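Local coordinates for putative branched-chain amino acid transport system substrate-binding protein (Rhodopseudomonas palustris, PDB 3TX6) that binds 3-(4-hydroxy-phenyl)pyruvic acid and probably serves an ABC transporter as the periplasmic receptor for lignin-derived and related aromatic acids, at residues Y220-A226 and V241-S245; M122-Y127 and W151-L155; G142-G148 and G197-A202; H129-I135 and G217-Q221. One frame throughout, in Å; residues are numbered along the deposited sequence. Where two conformers were deposited one is given.

Interaction 1 of 4, residues Y220-A226 and V241-S245; sequences YQTHGAA and VLMAS. With ENO (3-(4-hydroxy-phenyl)pyruvic acid), chain D.
Q221 and L242 are joined by a backbone hydrogen bond of a parallel strand pair in the beta-alpha-beta unit formed by strand 218-221, helix 228-234 and strand 242-245. Q221 N donates to L242 O at 2.8 Å, and Q221 O accepts from A244 N at 3.1 Å. Both acceptors also meet CA-H groups, Y220 CA lying 3.3 Å from L242 O. On one side of the sheet the Y220 and L242 side chains run alongside, L242 CD2 sitting over the phenol face, 4.1 Å from the centroid; the hydroxyl is satisfied by H129. A leucine in place of Y220 would probably leave H129 without its hydroxyl partner and L242 without its flat surface. On the other side, in the conformer given, the extended chi1 and chi2 of selenomethionine M243 (171°, -179°) carry SE to 3.5 Å from A226 CA, and the bend at chi3 turns CE onto A225 CB at 3.7 Å. Q221 NE2, at the end of the side chain, donates to A203 O and Q207 OE1. Past the strand, T222 OG1 accepts from G224 N in an ST turn and also bonds to Y147 OH. This turn presents two residues of the ligand pocket, H223 and G224: H223 NE2 is bonded to Q117 O, ligand C6 sits 3.6 Å above the plane of the H223 ring, over its centre, and G224 CA approaches C5 to 3.3 Å.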
loop_
_atom_site.group_PDB
_atom_site.type_symbol
_atom_site.label_atom_id
_atom_site.label_comp_id
_atom_site.label_asym_id
_atom_site.label_seq_id
_atom_site.Cartn_x
_atom_site.Cartn_y
_atom_site.Cartn_z
ATOM N N TYR A 220 -17.841 -1.476 0.385
ATOM C CA TYR A 220 -16.648 -0.845 0.886
ATOM C C TYR A 220 -15.434 -1.568 0.333
ATOM O O TYR A 220 -15.387 -2.824 0.250
ATOM C CB TYR A 220 -16.646 -0.861 2.431
ATOM C CG TYR A 220 -17.689 0.076 3.069
ATOM C CD1 TYR A 220 -19.063 -0.256 3.152
ATOM C CD2 TYR A 220 -17.307 1.289 3.565
ATOM C CE1 TYR A 220 -19.989 0.647 3.690
ATOM C CE2 TYR A 220 -18.237 2.185 4.122
ATOM C CZ TYR A 220 -19.580 1.862 4.181
ATOM O OH TYR A 220 -20.464 2.781 4.765
ATOM N N GLN A 221 -14.458 -0.759 -0.061
ATOM C CA GLN A 221 -13.237 -1.278 -0.692
ATOM C C GLN A 221 -12.045 -0.839 0.115
ATOM O O GLN A 221 -12.040 0.292 0.686
ATOM C CB GLN A 221 -13.062 -0.823 -2.157
ATOM C CG GLN A 221 -14.049 -1.417 -3.152
ATOM C CD GLN A 221 -13.713 -2.833 -3.588
ATOM O OE1 GLN A 221 -12.589 -3.301 -3.366
ATOM N NE2 GLN A 221 -14.650 -3.513 -4.261
ATOM N N THR A 222 -11.016 -1.707 0.109
ATOM C CA THR A 222 -9.749 -1.374 0.725
ATOM C C THR A 222 -8.854 -0.509 -0.148
ATOM O O THR A 222 -9.144 -0.257 -1.312
ATOM C CB THR A 222 -8.955 -2.647 1.074
ATOM O OG1 THR A 222 -8.396 -3.275 -0.099
ATOM C CG2 THR A 222 -9.809 -3.669 1.856
ATOM N N HIS A 223 -7.742 -0.073 0.444
ATOM C CA HIS A 223 -6.783 0.772 -0.250
ATOM C C HIS A 223 -6.020 0.019 -1.330
ATOM O O HIS A 223 -5.379 0.643 -2.158
ATOM C CB HIS A 223 -5.867 1.547 0.697
ATOM C CG HIS A 223 -5.140 0.702 1.742
ATOM N ND1 HIS A 223 -5.685 -0.377 2.357
ATOM C CD2 HIS A 223 -3.921 0.944 2.381
ATOM C CE1 HIS A 223 -4.781 -0.828 3.293
ATOM N NE2 HIS A 223 -3.727 -0.020 3.290
ATOM N N GLY A 224 -6.129 -1.316 -1.343
ATOM C CA GLY A 224 -5.644 -2.131 -2.456
ATOM C C GLY A 224 -6.376 -1.900 -3.757
ATOM O O GLY A 224 -5.881 -2.360 -4.820
ATOM N N ALA A 225 -7.488 -1.145 -3.704
ATOM C CA ALA A 225 -8.277 -0.820 -4.896
ATOM C C ALA A 225 -8.052 0.611 -5.439
ATOM O O ALA A 225 -8.656 0.953 -6.435
ATOM C CB ALA A 225 -9.801 -1.027 -4.620
ATOM N N ALA A 226 -7.227 1.449 -4.801
ATOM C CA ALA A 226 -7.199 2.905 -5.045
ATOM C C ALA A 226 -6.322 3.286 -6.261
ATOM O O ALA A 226 -5.246 3.907 -6.150
ATOM C CB ALA A 226 -6.759 3.650 -3.773
ATOM N N VAL A 241 -19.332 3.671 -4.200
ATOM C CA VAL A 241 -18.438 2.828 -3.399
ATOM C C VAL A 241 -17.806 3.726 -2.379
ATOM O O VAL A 241 -17.645 4.977 -2.610
ATOM C CB VAL A 241 -17.380 2.103 -4.285
ATOM C CG1 VAL A 241 -16.320 3.076 -4.800
ATOM C CG2 VAL A 241 -16.718 0.905 -3.567
ATOM N N LEU A 242 -17.487 3.154 -1.224
ATOM C CA LEU A 242 -16.636 3.877 -0.257
ATOM C C LEU A 242 -15.316 3.146 -0.239
ATOM O O LEU A 242 -15.274 1.920 -0.160
ATOM C CB LEU A 242 -17.243 3.842 1.148
ATOM C CG LEU A 242 -18.519 4.632 1.418
ATOM C CD1 LEU A 242 -18.459 6.072 0.845
ATOM C CD2 LEU A 242 -19.651 3.807 0.805
HETATM N N MSE A 243 -14.242 3.913 -0.249
HETATM C CA MSE A 243 -12.920 3.313 -0.466
HETATM C C MSE A 243 -11.942 4.034 0.385
HETATM O O MSE A 243 -11.890 5.278 0.371
HETATM C CB MSE A 243 -12.559 3.424 -1.950
HETATM C CG MSE A 243 -11.108 3.011 -2.123
HETATM SE SE MSE A 243 -10.521 3.142 -3.962
HETATM C CE MSE A 243 -11.842 2.027 -4.932
ATOM N N ALA A 244 -11.182 3.272 1.169
ATOM C CA ALA A 244 -10.092 3.848 1.962
ATOM C C ALA A 244 -8.969 4.144 0.987
ATOM O O ALA A 244 -8.689 3.335 0.081
ATOM C CB ALA A 244 -9.620 2.874 3.050
ATOM N N SER A 245 -8.355 5.322 1.129
ATOM C CA SER A 245 -7.288 5.743 0.232
ATOM C C SER A 245 -6.297 6.561 0.989
ATOM O O SER A 245 -6.640 7.243 1.927
ATOM C CB SER A 245 -7.886 6.627 -0.848
ATOM O OG SER A 245 -6.958 7.078 -1.744
HETATM O O4 ENO D . -0.955 -5.857 -0.207
HETATM C C9 ENO D . -0.939 -2.813 -1.745
HETATM C C8 ENO D . -0.712 -1.509 -1.353
HETATM C C7 ENO D . -1.647 -0.816 -0.568
HETATM C C6 ENO D . -2.758 -1.501 -0.114
HETATM C C5 ENO D . -3.010 -2.809 -0.516
HETATM C C4 ENO D . -2.089 -3.492 -1.330
HETATM O O3 ENO D . -1.355 0.486 -0.182
HETATM C C3 ENO D . -2.378 -4.880 -1.828
HETATM C C2 ENO D . -1.795 -6.033 -1.105
HETATM C C1 ENO D . -2.150 -7.364 -1.577
HETATM O O2 ENO D . -1.620 -8.341 -1.009
HETATM O O1 ENO D . -2.975 -7.520 -2.528
#

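Interaction 2 of 4, residues M122-Y127 and W151-L155; sequences MGKVLY and WFNDL
Y127 turns its CG anti to its own carbonyl carbon (chi1 -42°), which directs its phenol from helix 119-130 toward helix 146-161, where D154, with CG anti to the backbone N, reaches back. Y127 OH donates to D154 OD2 at 2.7 Å, meeting the carboxylate on its anti side and 28° out of its plane. The second oxygen, OD1, is held by Q158 NE2, so both oxygens of this buried acid have donors. A phenylalanine in place of Y127 would probably strip OD2 of this donor and leave its charge poorly compensated in the interior. The two helices pack across each other in one lobe of the periplasmic binding protein fold; their local axes cross at -51° and come within 10.4 Å. G123 permits the approach: its CA is 3.4 Å from D154 OD2, and a beta carbon would collide with that oxygen. Next to it the six-membered end of the W151 indole enters, CH2 lying 3.5 Å from G123 N and 3.6 Å from M122 CB. The L126 side chain crosses the indole at about a right angle, its CD1 4.0 Å from W151 CH2. L155 CD1 touches Y127 CE1 at 3.8 Å.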
loop_
_atom_site.group_PDB
_atom_site.type_symbol
_atom_site.label_atom_id
_atom_site.label_comp_id
_atom_site.label_asym_id
_atom_site.label_seq_id
_atom_site.Cartn_x
_atom_site.Cartn_y
_atom_site.Cartn_z
HETATM N N MSE A 122 -7.109 1.893 7.990
HETATM C CA MSE A 122 -8.037 1.874 6.871
HETATM C C MSE A 122 -9.374 1.279 7.256
HETATM O O MSE A 122 -10.433 1.797 6.872
HETATM C CB MSE A 122 -7.348 1.215 5.646
HETATM C CG MSE A 122 -6.028 1.935 5.253
HETATM SE SE MSE A 122 -6.175 3.846 5.214
HETATM C CE MSE A 122 -5.640 4.231 3.370
ATOM N N GLY A 123 -9.353 0.206 8.037
ATOM C CA GLY A 123 -10.581 -0.325 8.552
ATOM C C GLY A 123 -11.380 0.717 9.342
ATOM O O GLY A 123 -12.598 0.910 9.107
ATOM N N LYS A 124 -10.716 1.452 10.240
ATOM C CA LYS A 124 -11.437 2.419 11.085
ATOM C C LYS A 124 -12.182 3.442 10.258
ATOM O O LYS A 124 -13.332 3.759 10.586
ATOM C CB LYS A 124 -10.474 3.122 12.042
ATOM C CG LYS A 124 -11.154 4.025 13.082
ATOM C CD LYS A 124 -10.141 4.562 14.122
ATOM C CE LYS A 124 -10.781 5.504 15.155
ATOM N NZ LYS A 124 -9.835 6.001 16.219
ATOM N N VAL A 125 -11.561 3.950 9.188
ATOM C CA VAL A 125 -12.216 4.983 8.385
ATOM C C VAL A 125 -13.442 4.396 7.687
ATOM O O VAL A 125 -14.481 5.045 7.544
ATOM C CB VAL A 125 -11.239 5.783 7.458
ATOM C CG1 VAL A 125 -10.911 5.071 6.131
ATOM C CG2 VAL A 125 -11.790 7.159 7.191
ATOM N N LEU A 126 -13.371 3.157 7.265
ATOM C CA LEU A 126 -14.513 2.510 6.624
ATOM C C LEU A 126 -15.624 2.203 7.609
ATOM O O LEU A 126 -16.801 2.463 7.328
ATOM C CB LEU A 126 -14.087 1.218 5.951
ATOM C CG LEU A 126 -13.056 1.320 4.796
ATOM C CD1 LEU A 126 -12.629 -0.094 4.357
ATOM C CD2 LEU A 126 -13.619 2.125 3.627
ATOM N N TYR A 127 -15.266 1.646 8.760
ATOM C CA TYR A 127 -16.282 1.288 9.760
ATOM C C TYR A 127 -16.960 2.546 10.353
ATOM O O TYR A 127 -18.143 2.512 10.677
ATOM C CB TYR A 127 -15.742 0.400 10.888
ATOM C CG TYR A 127 -14.799 -0.717 10.447
ATOM C CD1 TYR A 127 -15.007 -1.390 9.263
ATOM C CD2 TYR A 127 -13.701 -1.097 11.226
ATOM C CE1 TYR A 127 -14.129 -2.359 8.828
ATOM C CE2 TYR A 127 -12.829 -2.090 10.802
ATOM C CZ TYR A 127 -13.045 -2.701 9.593
ATOM O OH TYR A 127 -12.203 -3.685 9.105
ATOM N N TRP A 151 -7.433 -8.261 6.880
ATOM C CA TRP A 151 -8.669 -7.451 6.733
ATOM C C TRP A 151 -9.829 -8.053 7.452
ATOM O O TRP A 151 -10.565 -7.352 8.175
ATOM C CB TRP A 151 -8.972 -7.249 5.262
ATOM C CG TRP A 151 -8.345 -5.971 4.754
ATOM C CD1 TRP A 151 -7.280 -5.809 3.874
ATOM C CD2 TRP A 151 -8.799 -4.650 5.088
ATOM N NE1 TRP A 151 -7.042 -4.490 3.665
ATOM C CE2 TRP A 151 -7.922 -3.726 4.420
ATOM C CE3 TRP A 151 -9.813 -4.150 5.912
ATOM C CZ2 TRP A 151 -8.109 -2.353 4.499
ATOM C CZ3 TRP A 151 -9.973 -2.777 5.974
ATOM C CH2 TRP A 151 -9.136 -1.902 5.299
ATOM N N PHE A 152 -10.005 -9.359 7.287
ATOM C CA PHE A 152 -11.065 -10.029 8.046
ATOM C C PHE A 152 -10.858 -9.904 9.543
ATOM O O PHE A 152 -11.806 -9.618 10.253
ATOM C CB PHE A 152 -11.264 -11.490 7.667
ATOM C CG PHE A 152 -12.405 -12.126 8.390
ATOM C CD1 PHE A 152 -13.715 -11.711 8.151
ATOM C CD2 PHE A 152 -12.178 -13.116 9.316
ATOM C CE1 PHE A 152 -14.769 -12.272 8.838
ATOM C CE2 PHE A 152 -13.231 -13.695 9.993
ATOM C CZ PHE A 152 -14.524 -13.276 9.748
ATOM N N ASN A 153 -9.650 -10.142 10.023
ATOM C CA ASN A 153 -9.412 -10.072 11.442
ATOM C C ASN A 153 -9.712 -8.685 12.001
ATOM O O ASN A 153 -10.228 -8.552 13.128
ATOM C CB ASN A 153 -7.983 -10.453 11.768
ATOM C CG ASN A 153 -7.685 -11.903 11.514
ATOM O OD1 ASN A 153 -8.587 -12.724 11.331
ATOM N ND2 ASN A 153 -6.396 -12.230 11.542
ATOM N N ASP A 154 -9.396 -7.667 11.216
ATOM C CA ASP A 154 -9.663 -6.297 11.619
ATOM C C ASP A 154 -11.184 -6.031 11.660
ATOM O O ASP A 154 -11.682 -5.358 12.587
ATOM C CB ASP A 154 -8.959 -5.303 10.670
ATOM C CG ASP A 154 -9.166 -3.854 11.087
ATOM O OD1 ASP A 154 -8.587 -3.486 12.125
ATOM O OD2 ASP A 154 -9.939 -3.103 10.403
ATOM N N LEU A 155 -11.926 -6.544 10.676
ATOM C CA LEU A 155 -13.384 -6.385 10.684
ATOM C C LEU A 155 -13.976 -7.025 11.945
ATOM O O LEU A 155 -14.871 -6.468 12.582
ATOM C CB LEU A 155 -14.002 -7.012 9.436
ATOM C CG LEU A 155 -15.510 -6.966 9.237
ATOM C CD1 LEU A 155 -16.060 -5.560 9.130
ATOM C CD2 LEU A 155 -15.931 -7.808 8.014
#

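Interaction 3 of 4, residues G142-G148 and G197-A202; sequences GYSDSYG and GASGTA. With ENO (3-(4-hydroxy-phenyl)pyruvic acid), chain D.
The pocket for 3-(4-hydroxy-phenyl)pyruvic acid takes one wall from Y143, Y147 and S199, which meet where strands 137-143 and 193-197 end at the ligand cleft. S199 holds OG between its backbone N and carbonyl carbon (chi1 62°), and from there OG donates to carboxylate oxygen O1 of the ligand at 2.7 Å. Behind it, Y143 OH stands 2.9 Å from S199 OG, a likely second-shell hydrogen bond that would steady the serine. The Y143 ring is fitted closely: A198 CA lies over one face, 3.9 Å from the centroid, and A202 CB comes at the edge, 3.6 Å from OH. Y147 turns a ring face to the ligand, whose C2 sits 3.6 Å above the plane, offset toward the rim, while Y147 OH is bonded to T222 OG1. Y143 N donates to G197 O at 2.9 Å; a beta carbon on G142 would run into G197 O, and the CA atoms of G142 and G197 come within 3.9 Å. D145 OD1 caps the start of helix 146-161 with weak bonds, its OD2 forming a salt bridge to R174. Beyond these, F172 of strand 165-172 meets Y143 edge-to-face, W151 of helix 146-161 does the same to Y147, and helix 200-213 begins just after S199.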
loop_
_atom_site.group_PDB
_atom_site.type_symbol
_atom_site.label_atom_id
_atom_site.label_comp_id
_atom_site.label_asym_id
_atom_site.label_seq_id
_atom_site.Cartn_x
_atom_site.Cartn_y
_atom_site.Cartn_z
ATOM N N GLY A 142 -13.075 -11.627 0.662
ATOM C CA GLY A 142 -11.663 -11.260 0.502
ATOM C C GLY A 142 -10.758 -12.446 0.211
ATOM O O GLY A 142 -11.182 -13.601 0.177
ATOM N N TYR A 143 -9.487 -12.162 -0.033
ATOM C CA TYR A 143 -8.551 -13.243 -0.370
ATOM C C TYR A 143 -8.410 -14.260 0.722
ATOM O O TYR A 143 -8.441 -13.938 1.925
ATOM C CB TYR A 143 -7.130 -12.752 -0.670
ATOM C CG TYR A 143 -6.975 -11.764 -1.798
ATOM C CD1 TYR A 143 -7.623 -11.930 -3.011
ATOM C CD2 TYR A 143 -6.066 -10.728 -1.691
ATOM C CE1 TYR A 143 -7.432 -11.033 -4.040
ATOM C CE2 TYR A 143 -5.875 -9.828 -2.706
ATOM C CZ TYR A 143 -6.536 -10.000 -3.908
ATOM O OH TYR A 143 -6.344 -9.105 -4.923
ATOM N N SER A 144 -8.152 -15.490 0.281
ATOM C CA SER A 144 -7.794 -16.617 1.153
ATOM C C SER A 144 -6.272 -16.635 1.399
ATOM O O SER A 144 -5.590 -17.624 1.159
ATOM C CB SER A 144 -8.280 -17.936 0.538
ATOM O OG SER A 144 -7.813 -18.085 -0.786
ATOM N N ASP A 145 -5.721 -15.513 1.834
ATOM C CA ASP A 145 -4.281 -15.452 2.199
ATOM C C ASP A 145 -4.064 -14.347 3.257
ATOM O O ASP A 145 -5.033 -13.797 3.752
ATOM C CB ASP A 145 -3.406 -15.307 0.945
ATOM C CG ASP A 145 -3.487 -13.929 0.276
ATOM O OD1 ASP A 145 -4.040 -12.988 0.830
ATOM O OD2 ASP A 145 -3.039 -13.823 -0.876
ATOM N N SER A 146 -2.813 -14.033 3.569
ATOM C CA SER A 146 -2.482 -13.135 4.683
ATOM C C SER A 146 -3.158 -11.769 4.554
ATOM O O SER A 146 -3.656 -11.233 5.542
ATOM C CB SER A 146 -0.965 -12.987 4.839
ATOM O OG SER A 146 -0.356 -12.558 3.633
ATOM N N TYR A 147 -3.204 -11.214 3.342
ATOM C CA TYR A 147 -3.848 -9.913 3.136
ATOM C C TYR A 147 -5.342 -10.001 3.461
ATOM O O TYR A 147 -5.885 -9.141 4.175
ATOM C CB TYR A 147 -3.658 -9.416 1.691
ATOM C CG TYR A 147 -4.273 -8.038 1.421
ATOM C CD1 TYR A 147 -3.660 -6.858 1.871
ATOM C CD2 TYR A 147 -5.498 -7.919 0.752
ATOM C CE1 TYR A 147 -4.234 -5.621 1.636
ATOM C CE2 TYR A 147 -6.068 -6.668 0.503
ATOM C CZ TYR A 147 -5.455 -5.522 0.975
ATOM O OH TYR A 147 -5.970 -4.265 0.753
ATOM N N GLY A 148 -6.022 -11.002 2.911
ATOM C CA GLY A 148 -7.445 -11.193 3.254
ATOM C C GLY A 148 -7.710 -11.492 4.726
ATOM O O GLY A 148 -8.717 -11.063 5.260
ATOM N N GLY A 197 -12.142 -7.428 0.611
ATOM C CA GLY A 197 -10.692 -7.489 1.004
ATOM C C GLY A 197 -9.816 -8.045 -0.124
ATOM O O GLY A 197 -9.436 -9.219 -0.163
ATOM N N ALA A 198 -9.517 -7.184 -1.083
ATOM C CA ALA A 198 -8.807 -7.618 -2.250
ATOM C C ALA A 198 -8.052 -6.390 -2.794
ATOM O O ALA A 198 -7.953 -5.365 -2.119
ATOM C CB ALA A 198 -9.787 -8.218 -3.254
ATOM N N SER A 199 -7.501 -6.503 -3.999
ATOM C CA SER A 199 -6.673 -5.440 -4.573
ATOM C C SER A 199 -6.693 -5.584 -6.080
ATOM O O SER A 199 -7.008 -6.647 -6.607
ATOM C CB SER A 199 -5.245 -5.541 -4.071
ATOM O OG SER A 199 -4.655 -6.766 -4.452
ATOM N N GLY A 200 -6.378 -4.488 -6.750
ATOM C CA GLY A 200 -6.287 -4.434 -8.194
ATOM C C GLY A 200 -7.519 -4.912 -8.890
ATOM O O GLY A 200 -8.649 -4.518 -8.522
ATOM N N THR A 201 -7.304 -5.730 -9.917
ATOM C CA THR A 201 -8.395 -6.100 -10.811
ATOM C C THR A 201 -9.353 -6.994 -10.026
ATOM O O THR A 201 -10.557 -6.858 -10.158
ATOM C CB THR A 201 -7.875 -6.715 -12.145
ATOM O OG1 THR A 201 -7.082 -7.875 -11.896
ATOM C CG2 THR A 201 -7.044 -5.699 -12.867
ATOM N N ALA A 202 -8.811 -7.799 -9.108
ATOM C CA ALA A 202 -9.653 -8.641 -8.271
ATOM C C ALA A 202 -10.612 -7.857 -7.344
ATOM O O ALA A 202 -11.691 -8.367 -7.026
ATOM C CB ALA A 202 -8.768 -9.592 -7.489
HETATM O O4 ENO D . -0.955 -5.857 -0.207
HETATM C C9 ENO D . -0.939 -2.813 -1.745
HETATM C C8 ENO D . -0.712 -1.509 -1.353
HETATM C C7 ENO D . -1.647 -0.816 -0.568
HETATM C C6 ENO D . -2.758 -1.501 -0.114
HETATM C C5 ENO D . -3.010 -2.809 -0.516
HETATM C C4 ENO D . -2.089 -3.492 -1.330
HETATM O O3 ENO D . -1.355 0.486 -0.182
HETATM C C3 ENO D . -2.378 -4.880 -1.828
HETATM C C2 ENO D . -1.795 -6.033 -1.105
HETATM C C1 ENO D . -2.150 -7.364 -1.577
HETATM O O2 ENO D . -1.620 -8.341 -1.009
HETATM O O1 ENO D . -2.975 -7.520 -2.528
#

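Interaction 4 of 4, residues H129-I135 and G217-Q221; sequences HMKKNNI and GLIYQ
H129 ND1 and Y220 OH share a hydrogen bond of 2.6 Å, in which either may be the donor; the hydroxyl lies at the edge of the imidazole, in its plane. The two rings meet rim to rim, their planes at 63°. Selenomethionine M130 slides past the phenol in the opposite direction: in the conformer given its chain, extended beyond CG (chi2 180°), runs over the ring face from CG, 3.6 Å from the centroid, to CE, 3.5 Å from Y220 CG. This is a Met-aromatic contact, with SE above the ring at a distance of 4.7 Å from its centroid, and it lies on the face opposite L242. Nearer the surface, L218 CD1 packs on N133 CB at 3.8 Å and on I135 CD1 at 4.0 Å. A type I turn from M130 to N133 follows the helix and leads the chain toward I135. M130 O accepts from both N133 N and I135 N, and K131 NZ bonds both I135 O, at 2.9 Å, and G163 O. In this way the C-terminal end of helix 119-130 rests on strand 218-221, with strand 193-197 touching Y220 and I135, and strand 242-245 reaching H129 through L242.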
loop_
_atom_site.group_PDB
_atom_site.type_symbol
_atom_site.label_atom_id
_atom_site.label_comp_id
_atom_site.label_asym_id
_atom_site.label_seq_id
_atom_site.Cartn_x
_atom_site.Cartn_y
_atom_site.Cartn_z
ATOM N N HIS A 129 -17.595 5.292 8.780
ATOM C CA HIS A 129 -18.595 5.621 7.796
ATOM C C HIS A 129 -19.784 4.720 7.848
ATOM O O HIS A 129 -20.935 5.214 7.782
ATOM C CB HIS A 129 -17.987 5.616 6.411
ATOM C CG HIS A 129 -18.920 6.074 5.356
ATOM N ND1 HIS A 129 -19.775 5.240 4.729
ATOM C CD2 HIS A 129 -19.130 7.347 4.823
ATOM C CE1 HIS A 129 -20.509 5.965 3.836
ATOM N NE2 HIS A 129 -20.078 7.238 3.876
HETATM N N MSE A 130 -19.555 3.410 7.965
HETATM C CA MSE A 130 -20.656 2.448 8.099
HETATM C C MSE A 130 -21.577 2.903 9.222
HETATM O O MSE A 130 -22.774 3.013 9.025
HETATM C CB MSE A 130 -20.117 1.023 8.319
HETATM C CG MSE A 130 -19.382 0.385 7.114
HETATM SE SE MSE A 130 -18.785 -1.424 7.658
HETATM C CE MSE A 130 -17.561 -1.682 6.106
ATOM N N LYS A 131 -21.023 3.231 10.389
ATOM C CA LYS A 131 -21.833 3.559 11.567
ATOM C C LYS A 131 -22.460 4.965 11.560
ATOM O O LYS A 131 -23.161 5.375 12.517
ATOM C CB LYS A 131 -21.053 3.351 12.860
ATOM C CG LYS A 131 -20.536 1.931 13.081
ATOM C CD LYS A 131 -21.582 0.814 12.956
ATOM C CE LYS A 131 -22.759 0.972 13.927
ATOM N NZ LYS A 131 -23.841 -0.030 13.684
ATOM N N LYS A 132 -22.203 5.701 10.499
ATOM C CA LYS A 132 -22.872 6.937 10.222
ATOM C C LYS A 132 -23.951 6.728 9.144
ATOM O O LYS A 132 -24.759 7.636 8.883
ATOM C CB LYS A 132 -21.843 8.015 9.811
ATOM C CG LYS A 132 -21.093 8.664 10.994
ATOM C CD LYS A 132 -21.481 10.142 11.198
ATOM C CE LYS A 132 -22.255 10.412 12.492
ATOM N NZ LYS A 132 -23.730 10.123 12.523
ATOM N N ASN A 133 -24.012 5.533 8.567
ATOM C CA ASN A 133 -24.884 5.286 7.426
ATOM C C ASN A 133 -25.794 4.086 7.632
ATOM O O ASN A 133 -26.168 3.391 6.689
ATOM C CB ASN A 133 -24.066 5.199 6.133
ATOM C CG ASN A 133 -23.541 6.547 5.700
ATOM O OD1 ASN A 133 -22.433 6.952 6.070
ATOM N ND2 ASN A 133 -24.366 7.284 4.939
ATOM N N ASN A 134 -26.187 3.894 8.888
ATOM C CA ASN A 134 -27.196 2.903 9.247
ATOM C C ASN A 134 -26.792 1.507 8.825
ATOM O O ASN A 134 -27.631 0.722 8.399
ATOM C CB ASN A 134 -28.618 3.286 8.728
ATOM C CG ASN A 134 -29.708 2.501 9.436
ATOM O OD1 ASN A 134 -29.512 2.069 10.590
ATOM N ND2 ASN A 134 -30.840 2.271 8.759
ATOM N N ILE A 135 -25.493 1.206 8.930
ATOM C CA ILE A 135 -25.051 -0.158 8.659
ATOM C C ILE A 135 -24.975 -0.913 9.976
ATOM O O ILE A 135 -24.186 -0.538 10.848
ATOM C CB ILE A 135 -23.684 -0.195 7.996
ATOM C CG1 ILE A 135 -23.697 0.712 6.768
ATOM C CG2 ILE A 135 -23.282 -1.651 7.681
ATOM C CD1 ILE A 135 -24.675 0.275 5.739
ATOM N N GLY A 217 -26.974 -2.912 -0.868
ATOM C CA GLY A 217 -26.277 -2.301 0.259
ATOM C C GLY A 217 -25.048 -1.526 -0.144
ATOM O O GLY A 217 -24.633 -1.542 -1.324
ATOM N N LEU A 218 -24.501 -0.802 0.841
ATOM C CA LEU A 218 -23.248 -0.106 0.649
ATOM C C LEU A 218 -22.103 -1.114 0.449
ATOM O O LEU A 218 -22.044 -2.142 1.125
ATOM C CB LEU A 218 -22.955 0.891 1.784
ATOM C CG LEU A 218 -23.882 2.121 1.937
ATOM C CD1 LEU A 218 -23.464 3.020 3.106
ATOM C CD2 LEU A 218 -23.906 2.923 0.626
ATOM N N ILE A 219 -21.217 -0.831 -0.509
ATOM C CA ILE A 219 -19.975 -1.652 -0.679
ATOM C C ILE A 219 -18.734 -0.830 -0.378
ATOM O O ILE A 219 -18.626 0.392 -0.765
ATOM C CB ILE A 219 -19.842 -2.203 -2.116
ATOM C CG1 ILE A 219 -21.048 -3.071 -2.474
ATOM C CG2 ILE A 219 -18.518 -2.982 -2.304
ATOM C CD1 ILE A 219 -21.120 -3.457 -3.967
ATOM N N TYR A 220 -17.841 -1.476 0.385
ATOM C CA TYR A 220 -16.648 -0.845 0.886
ATOM C C TYR A 220 -15.434 -1.568 0.333
ATOM O O TYR A 220 -15.387 -2.824 0.250
ATOM C CB TYR A 220 -16.646 -0.861 2.431
ATOM C CG TYR A 220 -17.689 0.076 3.069
ATOM C CD1 TYR A 220 -19.063 -0.256 3.152
ATOM C CD2 TYR A 220 -17.307 1.289 3.565
ATOM C CE1 TYR A 220 -19.989 0.647 3.690
ATOM C CE2 TYR A 220 -18.237 2.185 4.122
ATOM C CZ TYR A 220 -19.580 1.862 4.181
ATOM O OH TYR A 220 -20.464 2.781 4.765
ATOM N N GLN A 221 -14.458 -0.759 -0.061
ATOM C CA GLN A 221 -13.237 -1.278 -0.692
ATOM C C GLN A 221 -12.045 -0.839 0.115
ATOM O O GLN A 221 -12.040 0.292 0.686
ATOM C CB GLN A 221 -13.062 -0.823 -2.157
ATOM C CG GLN A 221 -14.049 -1.417 -3.152
ATOM C CD GLN A 221 -13.713 -2.833 -3.588
ATOM O OE1 GLN A 221 -12.589 -3.301 -3.366
ATOM N NE2 GLN A 221 -14.650 -3.513 -4.261
#

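In the fold
All four contacts belong to the lobe built on the seven-stranded sheet. Interactions 1 and 4 share strand 218-221, with centres 12 Å apart; interactions 2 and 4 share helix 119-130, and interactions 2 and 3 helix 146-161. Along the chain, interactions 2 and 3 both close before interaction 1 opens, while interaction 4 spans from the end of helix 119-130 to strand 218-221. Interactions 1 and 3, 12 Å apart, both touch the ligand and are joined by T222 with Y147 and G224 with G200. Interaction 4, about 20 Å between centres from interaction 3, lies away from the pocket; the shared strand 218-221 and helix 119-130 run from near the cleft to this outer end of the lobe.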